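Side-chain contacts in importin-95 (Chaetomium thermophilum, PDB 4XRI), which is a nuclear transport receptor of the importin beta family that carries protein cargo into the nucleus and probably binds a small GTPase: residues A[278-283]-A[330-335]; A[337-342]-A[356-361]. The protein carries 2 engineered substitutions. One frame throughout, in Å; residues are numbered along the deposited sequence.

Contact 1: residues A[278-283]-A[330-335]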
ATOM      1  N   LEU A 278     -26.783  16.564  -9.815  1.00 35.31           N
ATOM      2  CA  LEU A 278     -26.634  18.002  -9.995  1.00 42.37           C
ATOM      3  C   LEU A 278     -25.209  18.441  -9.686  1.00 44.98           C
ATOM      4  O   LEU A 278     -24.643  19.281 -10.383  1.00 42.34           O
ATOM      5  CB  LEU A 278     -27.621  18.766  -9.105  1.00 40.19           C
ATOM      6  CG  LEU A 278     -29.121  18.624  -9.376  1.00 46.16           C
ATOM      7  CD1 LEU A 278     -29.912  19.479  -8.396  1.00 49.88           C
ATOM      8  CD2 LEU A 278     -29.448  19.008 -10.811  1.00 48.27           C
ATOM      9  N   GLY A 279     -24.635  17.867  -8.634  1.00 41.79           N
ATOM     10  CA  GLY A 279     -23.290  18.213  -8.213  1.00 43.46           C
ATOM     11  C   GLY A 279     -22.234  17.874  -9.247  1.00 44.25           C
ATOM     12  O   GLY A 279     -21.302  18.642  -9.469  1.00 38.99           O
ATOM     13  N   MET A 280     -22.382  16.716  -9.880  1.00 39.50           N
ATOM     14  CA  MET A 280     -21.429  16.263 -10.889  1.00 39.48           C
ATOM     15  C   MET A 280     -21.450  17.148 -12.131  1.00 42.23           C
ATOM     16  O   MET A 280     -20.451  17.260 -12.840  1.00 43.28           O
ATOM     17  CB  MET A 280     -21.719  14.815 -11.286  1.00 36.61           C
ATOM     18  CG  MET A 280     -21.415  13.797 -10.204  1.00 45.16           C
ATOM     19  SD  MET A 280     -21.747  12.112 -10.737  1.00 47.82           S
ATOM     20  CE  MET A 280     -20.684  12.007 -12.170  1.00 48.18           C
ATOM     21  N   LYS A 281     -22.592  17.777 -12.385  1.00 39.99           N
ATOM     22  CA  LYS A 281     -22.763  18.598 -13.577  1.00 47.79           C
ATOM     23  C   LYS A 281     -22.524  20.077 -13.287  1.00 55.30           C
ATOM     24  O   LYS A 281     -22.796  20.935 -14.125  1.00 53.70           O
ATOM     25  CB  LYS A 281     -24.165  18.396 -14.158  1.00 43.78           C
ATOM     26  CG  LYS A 281     -24.482  16.950 -14.500  1.00 50.17           C
ATOM     27  CD  LYS A 281     -25.908  16.798 -14.997  1.00 54.49           C
ATOM     28  CE  LYS A 281     -26.113  17.544 -16.303  1.00 58.51           C
ATOM     29  NZ  LYS A 281     -25.318  16.949 -17.412  1.00 62.03           N
ATOM     30  N   SER A 282     -22.007  20.368 -12.097  1.00 53.19           N
ATOM     31  CA  SER A 282     -21.784  21.746 -11.671  1.00 53.87           C
ATOM     32  C   SER A 282     -20.712  22.451 -12.495  1.00 55.51           C
ATOM     33  O   SER A 282     -19.782  21.822 -12.997  1.00 44.54           O
ATOM     34  CB  SER A 282     -21.400  21.785 -10.194  1.00 51.73           C
ATOM     35  OG  SER A 282     -21.034  23.095  -9.795  1.00 51.39           O
ATOM     36  N   ASP A 283     -20.851  23.767 -12.622  1.00 54.47           N
ATOM     37  CA  ASP A 283     -19.878  24.581 -13.342  1.00 55.46           C
ATOM     38  C   ASP A 283     -18.619  24.781 -12.511  1.00 49.19           C
ATOM     39  O   ASP A 283     -17.561  25.121 -13.038  1.00 46.53           O
ATOM     40  CB  ASP A 283     -20.487  25.934 -13.724  1.00 65.89           C
ATOM     41  CG  ASP A 283     -21.650  25.795 -14.687  1.00 76.62           C
ATOM     42  OD1 ASP A 283     -21.637  24.847 -15.502  1.00 79.98           O
ATOM     43  OD2 ASP A 283     -22.576  26.632 -14.630  1.00 80.87           O
ATOM     44  N   ASN A 330     -27.930   4.537 -15.288  1.00 37.17           N
ATOM     45  CA  ASN A 330     -28.445   5.295 -16.426  1.00 39.47           C
ATOM     46  C   ASN A 330     -28.349   6.811 -16.268  1.00 36.42           C
ATOM     47  O   ASN A 330     -28.448   7.549 -17.250  1.00 36.83           O
ATOM     48  CB  ASN A 330     -29.899   4.908 -16.696  1.00 40.71           C
ATOM     49  CG  ASN A 330     -30.030   3.511 -17.263  1.00 51.59           C
ATOM     50  OD1 ASN A 330     -29.076   2.962 -17.814  1.00 51.85           O
ATOM     51  ND2 ASN A 330     -31.215   2.927 -17.132  1.00 58.29           N
ATOM     52  N   GLU A 331     -28.153   7.276 -15.041  1.00 36.00           N
ATOM     53  CA  GLU A 331     -28.061   8.708 -14.789  1.00 39.70           C
ATOM     54  C   GLU A 331     -26.615   9.165 -14.603  1.00 42.02           C
ATOM     55  O   GLU A 331     -26.209  10.202 -15.127  1.00 44.93           O
ATOM     56  CB  GLU A 331     -28.890   9.088 -13.559  1.00 35.08           C
ATOM     57  CG  GLU A 331     -30.340   8.629 -13.611  1.00 41.76           C
ATOM     58  CD  GLU A 331     -31.176   9.388 -14.627  1.00 46.29           C
ATOM     59  OE1 GLU A 331     -30.691  10.402 -15.176  1.00 42.23           O
ATOM     60  OE2 GLU A 331     -32.326   8.968 -14.873  1.00 50.59           O
ATOM     61  N   VAL A 332     -25.841   8.379 -13.861  1.00 50.10           N
ATOM     62  CA  VAL A 332     -24.498   8.780 -13.456  1.00 41.97           C
ATOM     63  C   VAL A 332     -23.431   8.492 -14.516  1.00 37.27           C
ATOM     64  O   VAL A 332     -22.562   9.328 -14.771  1.00 40.33           O
ATOM     65  CB  VAL A 332     -24.099   8.084 -12.139  1.00 46.54           C
ATOM     66  CG1 VAL A 332     -22.657   8.403 -11.771  1.00 43.37           C
ATOM     67  CG2 VAL A 332     -25.042   8.504 -11.018  1.00 44.51           C
ATOM     68  N   VAL A 333     -23.491   7.314 -15.127  1.00 38.59           N
ATOM     69  CA  VAL A 333     -22.473   6.912 -16.099  1.00 41.81           C
ATOM     70  C   VAL A 333     -22.408   7.837 -17.328  1.00 40.90           C
ATOM     71  O   VAL A 333     -21.311   8.220 -17.740  1.00 43.56           O
ATOM     72  CB  VAL A 333     -22.684   5.451 -16.569  1.00 37.83           C
ATOM     73  CG1 VAL A 333     -21.739   5.110 -17.712  1.00 40.38           C
ATOM     74  CG2 VAL A 333     -22.482   4.482 -15.409  1.00 38.25           C
ATOM     75  N   PRO A 334     -23.565   8.198 -17.925  1.00 37.01           N
ATOM     76  CA  PRO A 334     -23.455   9.164 -19.026  1.00 35.40           C
ATOM     77  C   PRO A 334     -22.795  10.486 -18.623  1.00 34.97           C
ATOM     78  O   PRO A 334     -22.128  11.106 -19.450  1.00 35.30           O
ATOM     79  CB  PRO A 334     -24.914   9.391 -19.435  1.00 46.26           C
ATOM     80  CG  PRO A 334     -25.591   8.127 -19.096  1.00 46.05           C
ATOM     81  CD  PRO A 334     -24.937   7.663 -17.819  1.00 39.90           C
ATOM     82  N   VAL A 335     -22.968  10.904 -17.373  1.00 36.48           N
ATOM     83  CA  VAL A 335     -22.343  12.131 -16.891  1.00 39.89           C
ATOM     84  C   VAL A 335     -20.833  11.952 -16.768  1.00 40.83           C
ATOM     85  O   VAL A 335     -20.061  12.841 -17.133  1.00 40.38           O
ATOM     86  CB  VAL A 335     -22.921  12.568 -15.529  1.00 38.90           C
ATOM     87  CG1 VAL A 335     -22.124  13.726 -14.956  1.00 38.70           C
ATOM     88  CG2 VAL A 335     -24.385  12.954 -15.676  1.00 38.60           C
TER

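Contact 2: residues A[337-342]-A[356-361]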
ATOM      1  N   LEU A 337     -18.964   9.865 -18.477  1.00 35.40           N
ATOM      2  CA  LEU A 337     -18.455   9.824 -19.842  1.00 41.45           C
ATOM      3  C   LEU A 337     -18.307  11.226 -20.416  1.00 42.93           C
ATOM      4  O   LEU A 337     -17.347  11.522 -21.127  1.00 43.72           O
ATOM      5  CB  LEU A 337     -19.381   8.984 -20.725  1.00 40.28           C
ATOM      6  CG  LEU A 337     -19.491   7.523 -20.281  1.00 44.15           C
ATOM      7  CD1 LEU A 337     -20.632   6.810 -20.979  1.00 40.72           C
ATOM      8  CD2 LEU A 337     -18.178   6.808 -20.537  1.00 40.04           C
ATOM      9  N   GLN A 338     -19.270  12.084 -20.099  1.00 43.54           N
ATOM     10  CA  GLN A 338     -19.239  13.475 -20.527  1.00 41.93           C
ATOM     11  C   GLN A 338     -18.045  14.198 -19.905  1.00 39.72           C
ATOM     12  O   GLN A 338     -17.411  15.043 -20.542  1.00 49.61           O
ATOM     13  CB  GLN A 338     -20.546  14.176 -20.149  1.00 44.44           C
ATOM     14  CG  GLN A 338     -20.925  15.324 -21.061  1.00 59.90           C
ATOM     15  CD  GLN A 338     -22.235  15.972 -20.656  1.00 73.82           C
ATOM     16  OE1 GLN A 338     -22.697  15.810 -19.527  1.00 76.58           O
ATOM     17  NE2 GLN A 338     -22.844  16.706 -21.582  1.00 78.65           N
ATOM     18  N   LEU A 339     -17.740  13.850 -18.658  1.00 39.00           N
ATOM     19  CA  LEU A 339     -16.631  14.465 -17.938  1.00 44.33           C
ATOM     20  C   LEU A 339     -15.280  14.002 -18.468  1.00 47.23           C
ATOM     21  O   LEU A 339     -14.266  14.670 -18.268  1.00 49.09           O
ATOM     22  CB  LEU A 339     -16.732  14.161 -16.442  1.00 37.78           C
ATOM     23  CG  LEU A 339     -17.850  14.880 -15.687  1.00 45.49           C
ATOM     24  CD1 LEU A 339     -17.879  14.439 -14.233  1.00 41.86           C
ATOM     25  CD2 LEU A 339     -17.676  16.390 -15.791  1.00 51.32           C
ATOM     26  N   LEU A 340     -15.268  12.854 -19.139  1.00 39.73           N
ATOM     27  CA  LEU A 340     -14.050  12.357 -19.764  1.00 41.55           C
ATOM     28  C   LEU A 340     -13.594  13.299 -20.874  1.00 47.37           C
ATOM     29  O   LEU A 340     -12.411  13.354 -21.203  1.00 44.61           O
ATOM     30  CB  LEU A 340     -14.253  10.946 -20.326  1.00 45.44           C
ATOM     31  CG  LEU A 340     -14.387   9.791 -19.329  1.00 43.58           C
ATOM     32  CD1 LEU A 340     -14.328   8.452 -20.047  1.00 40.88           C
ATOM     33  CD2 LEU A 340     -13.310   9.870 -18.252  1.00 44.76           C
ATOM     34  N   THR A 341     -14.540  14.046 -21.440  1.00 44.62           N
ATOM     35  CA  THR A 341     -14.242  14.960 -22.537  1.00 50.86           C
ATOM     36  C   THR A 341     -13.726  16.309 -22.040  1.00 52.74           C
ATOM     37  O   THR A 341     -13.511  17.226 -22.831  1.00 48.57           O
ATOM     38  CB  THR A 341     -15.481  15.207 -23.421  1.00 51.57           C
ATOM     39  OG1 THR A 341     -16.415  16.040 -22.721  1.00 44.57           O
ATOM     40  CG2 THR A 341     -16.152  13.893 -23.789  1.00 36.70           C
ATOM     41  N   LYS A 342     -13.521  16.424 -20.733  1.00 46.92           N
ATOM     42  CA  LYS A 342     -13.050  17.675 -20.148  1.00 53.31           C
ATOM     43  C   LYS A 342     -11.558  17.631 -19.832  1.00 56.22           C
ATOM     44  O   LYS A 342     -11.121  18.186 -18.823  1.00 54.29           O
ATOM     45  CB  LYS A 342     -13.836  18.001 -18.876  1.00 51.36           C
ATOM     46  CG  LYS A 342     -15.344  18.010 -19.051  1.00 50.75           C
ATOM     47  CD  LYS A 342     -15.783  18.997 -20.120  1.00 55.72           C
ATOM     48  CE  LYS A 342     -17.302  19.052 -20.216  1.00 59.31           C
ATOM     49  NZ  LYS A 342     -17.770  19.860 -21.378  1.00 56.64           N
ATOM     50  N   ARG A 356      -9.855  12.885 -14.798  1.00 48.86           N
ATOM     51  CA  ARG A 356      -9.197  11.717 -14.225  1.00 49.98           C
ATOM     52  C   ARG A 356     -10.030  11.171 -13.076  1.00 41.24           C
ATOM     53  O   ARG A 356     -10.055   9.967 -12.833  1.00 43.87           O
ATOM     54  CB  ARG A 356      -7.782  12.062 -13.761  1.00 60.95           C
ATOM     55  CG  ARG A 356      -6.967  12.756 -14.834  1.00 73.54           C
ATOM     56  CD  ARG A 356      -5.478  12.685 -14.569  1.00 82.95           C
ATOM     57  NE  ARG A 356      -4.754  13.623 -15.423  1.00 86.66           N
ATOM     58  CZ  ARG A 356      -3.457  13.545 -15.699  1.00 97.21           C
ATOM     59  NH1 ARG A 356      -2.726  12.560 -15.196  1.00101.90           N
ATOM     60  NH2 ARG A 356      -2.892  14.450 -16.486  1.00100.65           N
ATOM     61  N   ALA A 357     -10.717  12.068 -12.375  1.00 45.11           N
ATOM     62  CA  ALA A 357     -11.649  11.669 -11.330  1.00 51.13           C
ATOM     63  C   ALA A 357     -12.769  10.819 -11.923  1.00 49.76           C
ATOM     64  O   ALA A 357     -13.103   9.757 -11.396  1.00 51.86           O
ATOM     65  CB  ALA A 357     -12.219  12.891 -10.629  1.00 52.43           C
ATOM     66  N   ALA A 358     -13.336  11.296 -13.027  1.00 42.26           N
ATOM     67  CA  ALA A 358     -14.402  10.590 -13.730  1.00 41.58           C
ATOM     68  C   ALA A 358     -13.927   9.236 -14.245  1.00 39.72           C
ATOM     69  O   ALA A 358     -14.677   8.258 -14.217  1.00 39.07           O
ATOM     70  CB  ALA A 358     -14.930  11.438 -14.881  1.00 37.33           C
ATOM     71  N   TYR A 359     -12.683   9.183 -14.712  1.00 42.42           N
ATOM     72  CA  TYR A 359     -12.125   7.933 -15.217  1.00 43.42           C
ATOM     73  C   TYR A 359     -11.987   6.907 -14.100  1.00 49.96           C
ATOM     74  O   TYR A 359     -12.360   5.747 -14.273  1.00 47.99           O
ATOM     75  CB  TYR A 359     -10.766   8.157 -15.879  1.00 44.46           C
ATOM     76  CG  TYR A 359     -10.186   6.883 -16.460  1.00 46.28           C
ATOM     77  CD1 TYR A 359     -10.511   6.475 -17.748  1.00 41.09           C
ATOM     78  CD2 TYR A 359      -9.333   6.078 -15.713  1.00 45.19           C
ATOM     79  CE1 TYR A 359      -9.994   5.308 -18.279  1.00 42.53           C
ATOM     80  CE2 TYR A 359      -8.813   4.909 -16.235  1.00 42.92           C
ATOM     81  CZ  TYR A 359      -9.146   4.529 -17.518  1.00 49.27           C
ATOM     82  OH  TYR A 359      -8.631   3.365 -18.045  1.00 52.94           O
ATOM     83  N   GLN A 360     -11.442   7.340 -12.966  1.00 41.94           N
ATOM     84  CA  GLN A 360     -11.309   6.474 -11.797  1.00 52.79           C
ATOM     85  C   GLN A 360     -12.672   5.922 -11.405  1.00 45.39           C
ATOM     86  O   GLN A 360     -12.830   4.720 -11.192  1.00 43.20           O
ATOM     87  CB  GLN A 360     -10.690   7.224 -10.608  1.00 63.80           C
ATOM     88  CG  GLN A 360      -9.292   7.772 -10.848  1.00 72.95           C
ATOM     89  CD  GLN A 360      -8.324   6.729 -11.368  1.00 84.97           C
ATOM     90  OE1 GLN A 360      -8.315   5.586 -10.911  1.00 92.78           O
ATOM     91  NE2 GLN A 360      -7.501   7.120 -12.336  1.00 86.99           N
ATOM     92  N   CYS A 361     -13.647   6.821 -11.320  1.00 39.15           N
ATOM     93  CA  CYS A 361     -15.017   6.472 -10.964  1.00 36.04           C
ATOM     94  C   CYS A 361     -15.599   5.451 -11.935  1.00 38.71           C
ATOM     95  O   CYS A 361     -16.246   4.486 -11.522  1.00 42.84           O
ATOM     96  CB  CYS A 361     -15.893   7.731 -10.932  1.00 34.16           C
ATOM     97  SG  CYS A 361     -17.541   7.488 -10.231  1.00 45.07           S
TER

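Contact 1: residues A[278-283]-A[330-335]
M280 and K281 meet V332 and V335 where the end of helix 265-280 packs on helix 324-340. Both helices belong to the HEAT-repeat solenoid of importin beta, and the contact is apolar helix packing with 200 Å² buried.

The methionine carries most of it. M280 reaches across with an extended chain as far as SD, then bends at the last torsion (chi3 58°). That bend brings CE down onto V335, where CE of M280 is 3.6 Å from CG1 of V335. CB of M280 lies 3.8 Å from CG1 of V335, so this methyl is met by both ends of the methionine side chain. SD of M280 lies 4.0 Å from CG1 of V332, and these two side chains cross at about a right angle. Around the pair, M280 also touches A291 and W295 of helix 285-310, and V332 touches the same W295.

V335 projects toward the end of helix 265-280. Cut back to an alanine, this position would probably leave CE of M280 and the alkyl chain of K281 without the methyls they rest on, opening a gap between the two helices.

The lysine contact is aliphatic and lies at the exposed edge. K281 is the first residue past the helical conformation. Its CB does not point straight at helix 324-340, but the chain beyond comes nearer and also touches Q338. CG of K281 sits 4.0 Å from CG1 of V335, and CD of K281 lies 4.2 Å from CG2 of the same valine.

Contact 2: residues A[337-342]-A[356-361]
This is a small, partly buried apolar contact between the end of helix 324-340 and the early part of helix 354-369. L339 and L340 supply one side, A358 and Y359 the other. The backbones come closest at L339 and A358, whose CA atoms are 6.1 Å apart. The small side chain of A358 is consistent with this close approach. CB of A358 meets CB of L339 at 3.6 Å, and CD2 of L340 lies 4.1 Å from the same alanine methyl.

The two helices are consecutive in the HEAT-repeat array, joined by a mostly non-helical linker. L339 also packs on V292 of helix 285-310, while L340 and Y359 both touch helix 390-402.

L340 reaches across with CD2, which lies over the backbone of Y359, 3.7 Å from its N. CD2 of L340 is also 3.9 Å from CB of Y359. The tyrosine has CG anti to its own N (chi1 -178°), and CD2 comes to the ring at its edge, near the ring plane. Just after L340, OG1 of T341 donates to O of Q338 at 2.6 Å, in the carbonyl plane. That oxygen also accepts from N of T341.

Overall arrangement
Contacts 1 and 2 lie on the same side of the chain's centre, with their own centres about 10 Å apart. Both segments of contact 1 precede those of contact 2 in the chain. Helix 324-340 is common to both. It packs against the end of helix 265-280 through residues 330-335, and against helix 354-369 through its last turn. The two contacts touch each other: NZ of K281 is 3.6 Å from OE1 of Q338. Helix 285-310 borders both, through W295 and V292. Helix 324-340 thus packs on helix 265-280, two helices back in the chain, and on helix 354-369, the next one, in a highly flexible transport receptor.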